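Local atomic coordinates of 2-dehydropantoate 2-reductase (Porphyromonas gingivalis, PDB entry 2QYT), a protein that probably catalyses the NADPH-dependent reduction of ketopantoate to pantoate, the second step in making (R)-pantoate for pantothenate biosynthesis. Residues I205-T210 with P302-M307; N118-A123 with K200-I205; I194-M199 with Q247-V252; C139-A144 with L160-S165. All blocks are in the same frame, centred on the assembly; numbering follows the deposited sequence. Where two conformers were deposited one is given.

How the interactions relate
Three of the four contacts use helix 194-215, the long helix that opens the C-terminal helical domain. Interaction 3 lies at its start, interaction 2 further along, and interaction 1 beyond that; the centres of interactions 2 and 3 are about 11 Å apart, those of interactions 1 and 2, which share Ile205, about 14 Å. Interaction 4 belongs to the sheet on the N-terminal side, its centre also about 11 Å from that of interaction 2, and a hydrogen bond from Lys201 NZ to Val140 O, 3.0 Å, joins them. Interaction 2 spans the two domains, between which this family is thought to bind substrate and cofactor. Tyr197 of interaction 3 stacks on Tyr162 of interaction 4.

Interaction 1 (I205-T210 with P302-M307); sequences ISVTAT and PMYKRM
Ser206 turns its OG anti to the backbone N (chi1 180°), toward Tyr304, whose unusual first torsion of -98° sets where its ring starts; the rigid ring then carries OH across to the serine between a pair of helices. Tyr304 OH donates to Ser206 OG at 2.7 Å, the serine oxygen lying at the edge of the tyrosine ring and near its plane. Ser206 OG is hydrogen-bonded also to the carbonyl oxygen of Leu286, which can only accept, so the small hydroxyl passes the interaction on from the tyrosine to a loop. A serine suits this buried site because it is short enough to leave room for the long phenol and can both accept and donate. Next to it, Val207 CG1 packs on Tyr304 OH at 3.5 Å and gives the phenol tip an apolar neighbour. Both helices belong to the C-terminal helical domain of ketopantoate reductases, related to that of 6-phosphogluconate dehydrogenase; their segment axes approach to 11.7 Å and cross at 44°. At that spacing the backbones stay apart and the side chains, above all the long phenol, fill the gap. One turn further on, the selenomethionine Met307 has its CG 3.4 Å from Thr210 OG1. That hydroxyl is buried without a polar partner in the model, and the threonine's torsion is irregular, so its precise placement is doubtful. Glu236 accepts the backbone N-H groups of Met303 and Tyr304 at the start of helix 302-309, while Val290 of helix 288-296 touches both Ser206 and Tyr304.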
loop_
_atom_site.group_PDB
_atom_site.type_symbol
_atom_site.label_atom_id
_atom_site.label_comp_id
_atom_site.label_asym_id
_atom_site.label_seq_id
_atom_site.Cartn_x
_atom_site.Cartn_y
_atom_site.Cartn_z
ATOM N N ILE A 205 6.087 -8.183 -6.862
ATOM C CA ILE A 205 4.690 -8.484 -7.148
ATOM C C ILE A 205 4.391 -8.373 -8.644
ATOM O O ILE A 205 3.556 -9.094 -9.164
ATOM C CB ILE A 205 3.728 -7.642 -6.300
ATOM C CG1 ILE A 205 2.280 -7.921 -6.706
ATOM C CG2 ILE A 205 4.032 -6.183 -6.459
ATOM C CD1 ILE A 205 1.236 -7.179 -5.913
ATOM N N SER A 206 5.092 -7.484 -9.337
ATOM C CA SER A 206 5.022 -7.449 -10.794
ATOM C C SER A 206 5.465 -8.822 -11.338
ATOM O O SER A 206 4.667 -9.551 -11.923
ATOM C CB SER A 206 5.878 -6.295 -11.335
ATOM O OG SER A 206 5.850 -6.212 -12.745
ATOM N N VAL A 207 6.709 -9.214 -11.088
ATOM C CA VAL A 207 7.201 -10.493 -11.655
ATOM C C VAL A 207 6.286 -11.655 -11.258
ATOM O O VAL A 207 5.832 -12.395 -12.125
ATOM C CB VAL A 207 8.690 -10.808 -11.349
ATOM C CG1 VAL A 207 9.614 -9.671 -11.829
ATOM C CG2 VAL A 207 8.897 -11.099 -9.885
ATOM N N THR A 208 5.982 -11.761 -9.963
ATOM C CA THR A 208 5.174 -12.858 -9.408
ATOM C C THR A 208 3.766 -12.897 -9.995
ATOM O O THR A 208 3.304 -13.956 -10.431
ATOM C CB THR A 208 5.089 -12.793 -7.863
ATOM O OG1 THR A 208 6.407 -12.830 -7.305
ATOM C CG2 THR A 208 4.265 -13.951 -7.314
ATOM N N ALA A 209 3.099 -11.744 -10.016
ATOM C CA ALA A 209 1.765 -11.648 -10.610
ATOM C C ALA A 209 1.798 -12.020 -12.090
ATOM O O ALA A 209 1.065 -12.909 -12.515
ATOM C CB ALA A 209 1.148 -10.264 -10.396
ATOM N N THR A 210 2.661 -11.386 -12.876
ATOM C CA THR A 210 2.663 -11.699 -14.311
ATOM C C THR A 210 3.025 -13.167 -14.610
ATOM O O THR A 210 2.337 -13.816 -15.386
ATOM C CB THR A 210 3.400 -10.649 -15.237
ATOM O OG1 THR A 210 4.213 -11.324 -16.216
ATOM C CG2 THR A 210 4.240 -9.679 -14.456
ATOM N N PRO A 302 11.427 -8.142 -23.945
ATOM C CA PRO A 302 10.696 -9.165 -24.694
ATOM C C PRO A 302 9.802 -10.090 -23.857
ATOM O O PRO A 302 8.681 -10.366 -24.269
ATOM C CB PRO A 302 11.808 -9.954 -25.407
ATOM C CG PRO A 302 13.051 -9.657 -24.653
ATOM C CD PRO A 302 12.888 -8.273 -24.111
HETATM N N MSE A 303 10.289 -10.558 -22.711
HETATM C CA MSE A 303 9.523 -11.478 -21.856
HETATM C C MSE A 303 8.241 -10.857 -21.293
HETATM O O MSE A 303 7.174 -11.482 -21.339
HETATM C CB MSE A 303 10.384 -11.994 -20.701
HETATM C CG MSE A 303 9.842 -13.255 -19.989
HETATM SE SE MSE A 303 9.703 -14.873 -21.131
HETATM C CE MSE A 303 11.520 -14.975 -21.853
ATOM N N TYR A 304 8.356 -9.645 -20.745
ATOM C CA TYR A 304 7.186 -8.892 -20.307
ATOM C C TYR A 304 6.205 -8.654 -21.452
ATOM O O TYR A 304 5.001 -8.806 -21.268
ATOM C CB TYR A 304 7.601 -7.565 -19.685
ATOM C CG TYR A 304 7.658 -7.590 -18.184
ATOM C CD1 TYR A 304 8.852 -7.853 -17.517
ATOM C CD2 TYR A 304 6.512 -7.340 -17.421
ATOM C CE1 TYR A 304 8.911 -7.882 -16.129
ATOM C CE2 TYR A 304 6.558 -7.359 -16.020
ATOM C CZ TYR A 304 7.758 -7.628 -15.386
ATOM O OH TYR A 304 7.805 -7.637 -14.018
ATOM N N LYS A 305 6.720 -8.301 -22.632
ATOM C CA LYS A 305 5.871 -8.013 -23.797
ATOM C C LYS A 305 5.148 -9.253 -24.321
ATOM O O LYS A 305 3.974 -9.181 -24.662
ATOM C CB LYS A 305 6.668 -7.334 -24.911
ATOM C CG LYS A 305 7.173 -5.942 -24.557
ATOM C CD LYS A 305 7.454 -5.115 -25.805
ATOM C CE LYS A 305 8.858 -5.328 -26.364
ATOM N NZ LYS A 305 9.021 -6.605 -27.119
ATOM N N ARG A 306 5.851 -10.384 -24.375
ATOM C CA ARG A 306 5.248 -11.676 -24.717
ATOM C C ARG A 306 4.145 -11.998 -23.706
ATOM O O ARG A 306 3.047 -12.389 -24.085
ATOM C CB ARG A 306 6.311 -12.793 -24.724
ATOM C CG ARG A 306 5.901 -14.076 -25.457
ATOM C CD ARG A 306 6.135 -15.357 -24.621
ATOM N NE ARG A 306 7.517 -15.868 -24.635
ATOM C CZ ARG A 306 7.916 -17.021 -24.080
ATOM N NH1 ARG A 306 7.053 -17.820 -23.456
ATOM N NH2 ARG A 306 9.194 -17.384 -24.146
HETATM N N MSE A 307 4.448 -11.798 -22.425
HETATM C CA MSE A 307 3.545 -12.127 -21.310
HETATM C C MSE A 307 2.284 -11.237 -21.258
HETATM O O MSE A 307 1.164 -11.740 -21.111
HETATM C CB MSE A 307 4.326 -12.060 -19.983
HETATM C CG MSE A 307 4.159 -13.263 -19.043
HETATM SE SE MSE A 307 5.865 -14.101 -18.512
HETATM C CE MSE A 307 5.258 -15.566 -17.412
#

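Interaction 2 (N118-A123 with K200-I205); sequences NGADIA and KKFMMI
Lys201 NZ is gripped from several directions: it donates to Asn118 OD1 at 2.6 Å, to a water at 3.1 Å, and to the carbonyl oxygen of Val140. Asn118 follows strand 111-115 at the rim of the Rossmann-type parallel sheet, whereas Lys201 sits on the first helix of the C-terminal domain, so the contact bridges the two domains. NZ meets OD1 in the amide plane, on a lone pair, with a C=O...N angle of 129°. Asn118 ND2 donates to the same water, so the amide offers its acceptor to the lysine and its donor to the solvent molecule; asparagine suits a place that asks for both. The lysine reaches it with a chain bent at chi2 and chi4, and it also makes a cation-pi contact with Tyr141. Ile205 CD1 packs against Asn118 ND2 on the same side chain. Deeper in, the turn lies on Phe202, whose CG is anti to the backbone N (chi1 176°), which sets it beside the backbone of Ala120. Gly119 can take its backbone angles because it lacks a CB, which would jam against the preceding carbonyl oxygen, and the peptide can then run close to the ring, with Ala120 N 3.4 Å from Phe202 CD1. The methyl of Ala120 completes a CH-pi contact: CB stands 3.9 Å from the Phe202 ring centroid, 5° off its normal.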
loop_
_atom_site.group_PDB
_atom_site.type_symbol
_atom_site.label_atom_id
_atom_site.label_comp_id
_atom_site.label_asym_id
_atom_site.label_seq_id
_atom_site.Cartn_x
_atom_site.Cartn_y
_atom_site.Cartn_z
ATOM N N ASN A 118 -0.502 -1.022 -3.939
ATOM C CA ASN A 118 0.544 -1.533 -4.813
ATOM C C ASN A 118 0.608 -0.706 -6.074
ATOM O O ASN A 118 -0.369 -0.064 -6.458
ATOM C CB ASN A 118 0.300 -2.996 -5.114
ATOM C CG ASN A 118 0.737 -3.901 -3.967
ATOM O OD1 ASN A 118 1.840 -3.739 -3.399
ATOM N ND2 ASN A 118 -0.102 -4.869 -3.630
ATOM N N GLY A 119 1.769 -0.669 -6.704
ATOM C CA GLY A 119 1.943 0.123 -7.924
ATOM C C GLY A 119 3.290 0.792 -7.842
ATOM O O GLY A 119 3.821 0.964 -6.735
ATOM N N ALA A 120 3.841 1.151 -8.993
ATOM C CA ALA A 120 5.180 1.717 -9.086
ATOM C C ALA A 120 5.222 3.197 -8.704
ATOM O O ALA A 120 6.216 3.682 -8.174
ATOM C CB ALA A 120 5.724 1.534 -10.487
ATOM N N ASP A 121 4.117 3.892 -8.929
ATOM C CA ASP A 121 4.144 5.339 -8.990
ATOM C C ASP A 121 2.874 6.004 -8.464
ATOM O O ASP A 121 2.484 7.040 -8.989
ATOM C CB ASP A 121 4.360 5.750 -10.455
ATOM C CG ASP A 121 3.191 5.365 -11.333
ATOM O OD1 ASP A 121 2.322 4.588 -10.882
ATOM O OD2 ASP A 121 3.130 5.844 -12.476
ATOM N N ILE A 122 2.244 5.400 -7.462
ATOM C CA ILE A 122 0.992 5.884 -6.914
ATOM C C ILE A 122 1.165 7.303 -6.345
ATOM O O ILE A 122 0.321 8.165 -6.600
ATOM C CB ILE A 122 0.407 4.981 -5.792
ATOM C CG1 ILE A 122 0.220 3.531 -6.254
ATOM C CG2 ILE A 122 -0.927 5.591 -5.287
ATOM C CD1 ILE A 122 -0.795 3.344 -7.406
ATOM N N ALA A 123 2.263 7.524 -5.608
ATOM C CA ALA A 123 2.554 8.834 -5.017
ATOM C C ALA A 123 2.773 9.916 -6.092
ATOM O O ALA A 123 2.307 11.027 -5.962
ATOM C CB ALA A 123 3.775 8.736 -4.106
ATOM N N LYS A 200 11.206 -2.061 -4.774
ATOM C CA LYS A 200 11.451 -3.437 -4.353
ATOM C C LYS A 200 10.148 -4.239 -4.223
ATOM O O LYS A 200 10.039 -5.335 -4.779
ATOM C CB LYS A 200 12.299 -3.495 -3.068
ATOM C CG LYS A 200 12.950 -4.842 -2.784
ATOM C CD LYS A 200 13.410 -4.941 -1.324
ATOM C CE LYS A 200 12.270 -5.363 -0.371
ATOM N NZ LYS A 200 12.170 -4.503 0.850
ATOM N N LYS A 201 9.153 -3.665 -3.536
ATOM C CA LYS A 201 7.826 -4.269 -3.427
ATOM C C LYS A 201 7.186 -4.493 -4.805
ATOM O O LYS A 201 6.688 -5.587 -5.085
ATOM C CB LYS A 201 6.913 -3.390 -2.555
ATOM C CG LYS A 201 5.447 -3.814 -2.502
ATOM C CD LYS A 201 5.126 -4.569 -1.242
ATOM C CE LYS A 201 3.938 -5.508 -1.415
ATOM N NZ LYS A 201 2.700 -4.754 -1.184
ATOM N N PHE A 202 7.198 -3.464 -5.650
ATOM C CA PHE A 202 6.534 -3.522 -6.953
ATOM C C PHE A 202 7.153 -4.553 -7.923
ATOM O O PHE A 202 6.446 -5.248 -8.640
ATOM C CB PHE A 202 6.466 -2.138 -7.629
ATOM C CG PHE A 202 5.873 -2.191 -9.010
ATOM C CD1 PHE A 202 4.473 -2.188 -9.182
ATOM C CD2 PHE A 202 6.694 -2.304 -10.129
ATOM C CE1 PHE A 202 3.899 -2.261 -10.441
ATOM C CE2 PHE A 202 6.142 -2.407 -11.400
ATOM C CZ PHE A 202 4.743 -2.377 -11.561
HETATM N N MSE A 203 8.478 -4.616 -7.960
HETATM C CA MSE A 203 9.192 -5.567 -8.812
HETATM C C MSE A 203 8.822 -7.018 -8.473
HETATM O O MSE A 203 8.485 -7.788 -9.374
HETATM C CB MSE A 203 10.693 -5.345 -8.717
HETATM C CG MSE A 203 11.202 -4.102 -9.425
HETATM SE SE MSE A 203 13.108 -3.766 -9.024
HETATM C CE MSE A 203 13.186 -4.535 -7.243
HETATM N N MSE A 204 8.838 -7.355 -7.181
HETATM C CA MSE A 204 8.452 -8.671 -6.677
HETATM C C MSE A 204 7.036 -9.082 -7.088
HETATM O O MSE A 204 6.794 -10.183 -7.570
HETATM C CB MSE A 204 8.515 -8.661 -5.154
HETATM C CG MSE A 204 9.909 -8.589 -4.584
HETATM SE SE MSE A 204 10.905 -10.219 -4.915
HETATM C CE MSE A 204 9.695 -11.490 -4.029
ATOM N N ILE A 205 6.087 -8.183 -6.862
ATOM C CA ILE A 205 4.690 -8.484 -7.148
ATOM C C ILE A 205 4.391 -8.373 -8.644
ATOM O O ILE A 205 3.556 -9.094 -9.164
ATOM C CB ILE A 205 3.728 -7.642 -6.300
ATOM C CG1 ILE A 205 2.280 -7.921 -6.706
ATOM C CG2 ILE A 205 4.032 -6.183 -6.459
ATOM C CD1 ILE A 205 1.236 -7.179 -5.913
HETATM O O HOH W 1 0.870 -7.252 -1.681
#

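Interaction 3 (I194-M199 with Q247-V252); sequences IDWYIM and QVPDDV
Trp196 and Met199, one turn apart on the helix that opens the C-terminal helical domain, pack against the loop that follows helix 227-244 and the first residue of helix 252-262. No hydrogen bond crosses this contact, which is made by aromatic and aliphatic surfaces. The aromatic part is a CH-pi interaction. The six-membered ring of Trp196 receives Pro249 on one face, with CG 3.8 Å from the ring centroid and 21° off the normal. The proline carbon is displaced toward the rim, and its nearest ring atom is Trp196 CZ3 at 3.5 Å. Proline suits this exposed spot in the loop, since its rigid, slightly polarised CH groups lie well on an electron-rich indole. Val252 meets the same ring differently: its CG2 lies at the edge, near the plane, 4.1 Å from Trp196 CH2, the two side chains sliding past each other in opposite directions.

The aliphatic part belongs to Met199, a selenomethionine whose flexible chain bends at chi3 toward the two valines. Its SE lies 3.6 Å from Val248 CG2 and also in the plane of the indole, at its edge. Because two conformers were deposited for Met199, these approaches are those of one copy. Phe241 of helix 227-244 touches both Met199 and Val248. The terminal methyl CE comes 4.1 Å from Val252 CG2, while its approach to Val248 CG1, a tight 3.4 Å, is less certain.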
loop_
_atom_site.group_PDB
_atom_site.type_symbol
_atom_site.label_atom_id
_atom_site.label_comp_id
_atom_site.label_asym_id
_atom_site.label_seq_id
_atom_site.Cartn_x
_atom_site.Cartn_y
_atom_site.Cartn_z
ATOM N N ILE A 194 12.939 5.674 0.843
ATOM C CA ILE A 194 11.628 5.065 0.706
ATOM C C ILE A 194 11.352 4.561 -0.722
ATOM O O ILE A 194 10.633 3.584 -0.874
ATOM C CB ILE A 194 10.496 5.974 1.172
ATOM C CG1 ILE A 194 9.149 5.243 1.102
ATOM C CG2 ILE A 194 10.500 7.300 0.403
ATOM C CD1 ILE A 194 8.959 4.207 2.176
ATOM N N ASP A 195 11.921 5.233 -1.736
ATOM C CA ASP A 195 11.766 4.840 -3.144
ATOM C C ASP A 195 12.230 3.404 -3.370
ATOM O O ASP A 195 11.640 2.664 -4.158
ATOM C CB ASP A 195 12.554 5.772 -4.070
ATOM C CG ASP A 195 11.948 7.168 -4.163
ATOM O OD1 ASP A 195 10.776 7.351 -3.793
ATOM O OD2 ASP A 195 12.655 8.096 -4.602
ATOM N N TRP A 196 13.293 3.018 -2.680
ATOM C CA TRP A 196 13.843 1.673 -2.805
ATOM C C TRP A 196 12.860 0.605 -2.328
ATOM O O TRP A 196 12.654 -0.374 -3.019
ATOM C CB TRP A 196 15.172 1.578 -2.063
ATOM C CG TRP A 196 15.599 0.200 -1.743
ATOM C CD1 TRP A 196 15.886 -0.307 -0.500
ATOM C CD2 TRP A 196 15.788 -0.874 -2.671
ATOM N NE1 TRP A 196 16.261 -1.633 -0.606
ATOM C CE2 TRP A 196 16.214 -2.003 -1.925
ATOM C CE3 TRP A 196 15.651 -0.993 -4.064
ATOM C CZ2 TRP A 196 16.481 -3.237 -2.525
ATOM C CZ3 TRP A 196 15.933 -2.226 -4.664
ATOM C CH2 TRP A 196 16.337 -3.326 -3.893
ATOM N N TYR A 197 12.254 0.806 -1.156
ATOM C CA TYR A 197 11.239 -0.127 -0.625
ATOM C C TYR A 197 10.046 -0.240 -1.563
ATOM O O TYR A 197 9.498 -1.326 -1.775
ATOM C CB TYR A 197 10.792 0.256 0.800
ATOM C CG TYR A 197 11.900 0.102 1.797
ATOM C CD1 TYR A 197 12.009 -1.053 2.584
ATOM C CD2 TYR A 197 12.887 1.082 1.918
ATOM C CE1 TYR A 197 13.090 -1.216 3.495
ATOM C CE2 TYR A 197 13.940 0.939 2.815
ATOM C CZ TYR A 197 14.045 -0.207 3.604
ATOM O OH TYR A 197 15.121 -0.336 4.479
ATOM N N ILE A 198 9.667 0.887 -2.138
ATOM C CA ILE A 198 8.579 0.939 -3.094
ATOM C C ILE A 198 8.859 0.181 -4.404
ATOM O O ILE A 198 7.980 -0.553 -4.881
ATOM C CB ILE A 198 8.244 2.399 -3.446
ATOM C CG1 ILE A 198 7.840 3.172 -2.190
ATOM C CG2 ILE A 198 7.136 2.482 -4.518
ATOM C CD1 ILE A 198 6.475 3.045 -1.879
HETATM N N MSE A 199 10.004 0.425 -5.044
HETATM C CA MSE A 199 10.338 -0.343 -6.258
HETATM C C MSE A 199 10.551 -1.806 -5.907
HETATM O O MSE A 199 10.108 -2.688 -6.633
HETATM C CB MSE A 199 11.525 0.243 -7.045
HETATM C CG MSE A 199 12.887 0.257 -6.352
HETATM SE SE MSE A 199 14.418 0.294 -7.607
HETATM C CE MSE A 199 14.965 -1.542 -7.470
ATOM N N GLN A 247 19.642 4.872 -10.792
ATOM C CA GLN A 247 20.580 4.133 -9.940
ATOM C C GLN A 247 20.202 2.659 -9.859
ATOM O O GLN A 247 20.674 1.860 -10.666
ATOM C CB GLN A 247 20.632 4.757 -8.538
ATOM C CG GLN A 247 20.884 6.259 -8.552
ATOM C CD GLN A 247 20.402 6.934 -7.287
ATOM O OE1 GLN A 247 19.378 7.627 -7.287
ATOM N NE2 GLN A 247 21.134 6.733 -6.194
ATOM N N VAL A 248 19.366 2.318 -8.872
ATOM C CA VAL A 248 18.745 0.986 -8.729
ATOM C C VAL A 248 19.753 -0.146 -8.473
ATOM O O VAL A 248 20.281 -0.739 -9.426
ATOM C CB VAL A 248 17.800 0.675 -9.924
ATOM C CG1 VAL A 248 17.245 -0.753 -9.856
ATOM C CG2 VAL A 248 16.682 1.712 -9.968
ATOM N N PRO A 249 19.990 -0.462 -7.178
ATOM C CA PRO A 249 21.010 -1.342 -6.587
ATOM C C PRO A 249 21.685 -2.393 -7.497
ATOM O O PRO A 249 21.835 -2.178 -8.709
ATOM C CB PRO A 249 20.235 -2.015 -5.447
ATOM C CG PRO A 249 19.220 -0.949 -5.016
ATOM C CD PRO A 249 19.128 0.092 -6.116
ATOM N N ASP A 250 22.129 -3.496 -6.886
ATOM C CA ASP A 250 22.666 -4.658 -7.604
ATOM C C ASP A 250 22.817 -5.824 -6.633
ATOM O O ASP A 250 22.930 -5.614 -5.422
ATOM C CB ASP A 250 23.982 -4.353 -8.333
ATOM C CG ASP A 250 24.072 -5.050 -9.688
ATOM O OD1 ASP A 250 25.172 -5.053 -10.282
ATOM O OD2 ASP A 250 23.044 -5.591 -10.162
ATOM N N ASP A 251 22.832 -7.046 -7.167
ATOM C CA ASP A 251 22.431 -8.226 -6.404
ATOM C C ASP A 251 20.938 -8.037 -6.150
ATOM O O ASP A 251 20.360 -8.679 -5.279
ATOM C CB ASP A 251 23.186 -8.355 -5.068
ATOM C CG ASP A 251 24.700 -8.258 -5.222
ATOM O OD1 ASP A 251 25.275 -7.249 -4.750
ATOM O OD2 ASP A 251 25.317 -9.184 -5.805
ATOM N N VAL A 252 20.337 -7.127 -6.923
ATOM C CA VAL A 252 18.923 -6.766 -6.824
ATOM C C VAL A 252 18.040 -7.853 -7.452
ATOM O O VAL A 252 17.106 -8.336 -6.805
ATOM C CB VAL A 252 18.648 -5.347 -7.423
ATOM C CG1 VAL A 252 19.317 -5.168 -8.785
ATOM C CG2 VAL A 252 17.158 -5.053 -7.497
#

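Interaction 4 (C139-A144 with L160-S165); sequences CVYISA and LFYFGS
Tyr141 and Tyr162 lie diagonally across two antiparallel strands, on the face they share with Cys139 and Leu160. Their rings meet obliquely: Tyr141 CD2 comes 4.0 Å from Tyr162 CE2, near the plane of the Tyr162 ring and at its edge. Both tyrosines have CG anti to the carbonyl carbon (chi1 -70° and -62°), which sets each CG beside its own backbone N; the rings then rise from the sheet at a slant. Small Cys139 leaves room for Tyr162 opposite it; its SG approaches the ring obliquely, 5.4 Å from the centroid, as a sulfur-aromatic contact. Leu160 CB packs on Tyr141 CB at 4.1 Å. On the reverse face branched Val140 puts CG1 3.8 Å from Phe161 CD1. Beneath these side chains, Cys139 with Tyr162 and Tyr141 with Leu160 form hydrogen-bonded pairs, while Val140 with Phe161 is the non-hydrogen-bonded pair between them. Of the four bonds, Tyr162 N to Cys139 O is the straightest, 2.9 Å at 169°. The Cys139 and Tyr162 face lies against helix 194-215, through Ile198 and Ile194. On the other face Val140 packs on helix 18-33 and Phe161 on helix 172-183, and strand 188-189 continues the mixed sheet beyond Phe161.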
loop_
_atom_site.group_PDB
_atom_site.type_symbol
_atom_site.label_atom_id
_atom_site.label_comp_id
_atom_site.label_asym_id
_atom_site.label_seq_id
_atom_site.Cartn_x
_atom_site.Cartn_y
_atom_site.Cartn_z
ATOM N N CYS A 139 4.441 1.668 1.539
ATOM C CA CYS A 139 4.049 0.343 1.135
ATOM C C CYS A 139 3.999 -0.596 2.336
ATOM O O CYS A 139 4.728 -0.417 3.320
ATOM C CB CYS A 139 4.980 -0.208 0.051
ATOM S SG CYS A 139 6.619 -0.652 0.657
ATOM N N VAL A 140 3.124 -1.598 2.261
ATOM C CA VAL A 140 2.886 -2.524 3.384
ATOM C C VAL A 140 3.158 -3.949 2.936
ATOM O O VAL A 140 3.056 -4.254 1.755
ATOM C CB VAL A 140 1.462 -2.343 3.990
ATOM C CG1 VAL A 140 1.280 -0.928 4.525
ATOM C CG2 VAL A 140 0.349 -2.660 2.982
ATOM N N TYR A 141 3.614 -4.802 3.854
ATOM C CA TYR A 141 3.666 -6.240 3.632
ATOM C C TYR A 141 2.756 -6.848 4.686
ATOM O O TYR A 141 3.034 -6.789 5.882
ATOM C CB TYR A 141 5.085 -6.783 3.790
ATOM C CG TYR A 141 6.032 -6.384 2.701
ATOM C CD1 TYR A 141 6.287 -7.231 1.649
ATOM C CD2 TYR A 141 6.638 -5.136 2.700
ATOM C CE1 TYR A 141 7.193 -6.877 0.621
ATOM C CE2 TYR A 141 7.521 -4.764 1.673
ATOM C CZ TYR A 141 7.791 -5.630 0.641
ATOM O OH TYR A 141 8.651 -5.256 -0.380
ATOM N N ILE A 142 1.637 -7.388 4.234
ATOM C CA ILE A 142 0.592 -7.824 5.136
ATOM C C ILE A 142 -0.356 -8.691 4.337
ATOM O O ILE A 142 -0.629 -8.372 3.162
ATOM C CB ILE A 142 -0.173 -6.640 5.824
ATOM C CG1 ILE A 142 -0.977 -7.133 7.059
ATOM C CG2 ILE A 142 -0.967 -5.746 4.799
ATOM C CD1 ILE A 142 -1.932 -6.015 7.739
ATOM N N SER A 143 -0.818 -9.784 4.951
ATOM C CA SER A 143 -1.725 -10.728 4.315
ATOM C C SER A 143 -3.112 -10.617 4.915
ATOM O O SER A 143 -3.518 -11.426 5.745
ATOM C CB SER A 143 -1.200 -12.140 4.533
ATOM O OG SER A 143 0.060 -12.256 3.896
ATOM N N ALA A 144 -3.852 -9.615 4.478
ATOM C CA ALA A 144 -5.094 -9.211 5.124
ATOM C C ALA A 144 -6.152 -8.972 4.087
ATOM O O ALA A 144 -5.864 -8.459 2.999
ATOM C CB ALA A 144 -4.864 -7.972 5.918
ATOM N N LEU A 160 4.469 -5.351 7.960
ATOM C CA LEU A 160 5.503 -4.325 7.825
ATOM C C LEU A 160 4.840 -3.148 7.140
ATOM O O LEU A 160 4.080 -3.365 6.232
ATOM C CB LEU A 160 6.673 -4.855 6.987
ATOM C CG LEU A 160 7.445 -6.003 7.646
ATOM C CD1 LEU A 160 8.400 -6.704 6.648
ATOM C CD2 LEU A 160 8.199 -5.473 8.898
ATOM N N PHE A 161 5.125 -1.918 7.615
ATOM C CA PHE A 161 4.540 -0.685 7.151
ATOM C C PHE A 161 5.775 0.195 6.993
ATOM O O PHE A 161 6.478 0.503 7.978
ATOM C CB PHE A 161 3.583 -0.153 8.234
ATOM C CG PHE A 161 2.801 1.109 7.878
ATOM C CD1 PHE A 161 1.393 1.075 7.789
ATOM C CD2 PHE A 161 3.438 2.340 7.741
ATOM C CE1 PHE A 161 0.657 2.241 7.522
ATOM C CE2 PHE A 161 2.703 3.507 7.452
ATOM C CZ PHE A 161 1.314 3.456 7.352
ATOM N N TYR A 162 6.062 0.564 5.743
ATOM C CA TYR A 162 7.125 1.530 5.426
ATOM C C TYR A 162 6.558 2.809 4.872
ATOM O O TYR A 162 5.605 2.781 4.117
ATOM C CB TYR A 162 8.073 0.954 4.378
ATOM C CG TYR A 162 8.783 -0.270 4.823
ATOM C CD1 TYR A 162 9.965 -0.178 5.553
ATOM C CD2 TYR A 162 8.289 -1.534 4.498
ATOM C CE1 TYR A 162 10.649 -1.342 5.961
ATOM C CE2 TYR A 162 8.975 -2.695 4.894
ATOM C CZ TYR A 162 10.142 -2.581 5.624
ATOM O OH TYR A 162 10.803 -3.699 6.023
ATOM N N PHE A 163 7.140 3.942 5.216
ATOM C CA PHE A 163 6.624 5.201 4.650
ATOM C C PHE A 163 7.697 6.248 4.694
ATOM O O PHE A 163 8.719 6.046 5.350
ATOM C CB PHE A 163 5.376 5.666 5.419
ATOM C CG PHE A 163 5.702 6.418 6.672
ATOM C CD1 PHE A 163 5.725 7.830 6.664
ATOM C CD2 PHE A 163 6.028 5.725 7.842
ATOM C CE1 PHE A 163 6.043 8.553 7.830
ATOM C CE2 PHE A 163 6.361 6.419 9.004
ATOM C CZ PHE A 163 6.355 7.860 8.994
ATOM N N GLY A 164 7.478 7.356 3.996
ATOM C CA GLY A 164 8.418 8.465 4.025
ATOM C C GLY A 164 8.160 9.506 2.986
ATOM O O GLY A 164 7.452 9.250 2.017
ATOM N N SER A 165 8.702 10.715 3.238
ATOM C CA SER A 165 8.622 11.886 2.343
ATOM C C SER A 165 9.564 11.795 1.116
ATOM O O SER A 165 9.326 12.443 0.096
ATOM C CB SER A 165 9.003 13.162 3.115
ATOM O OG SER A 165 10.362 13.130 3.598
#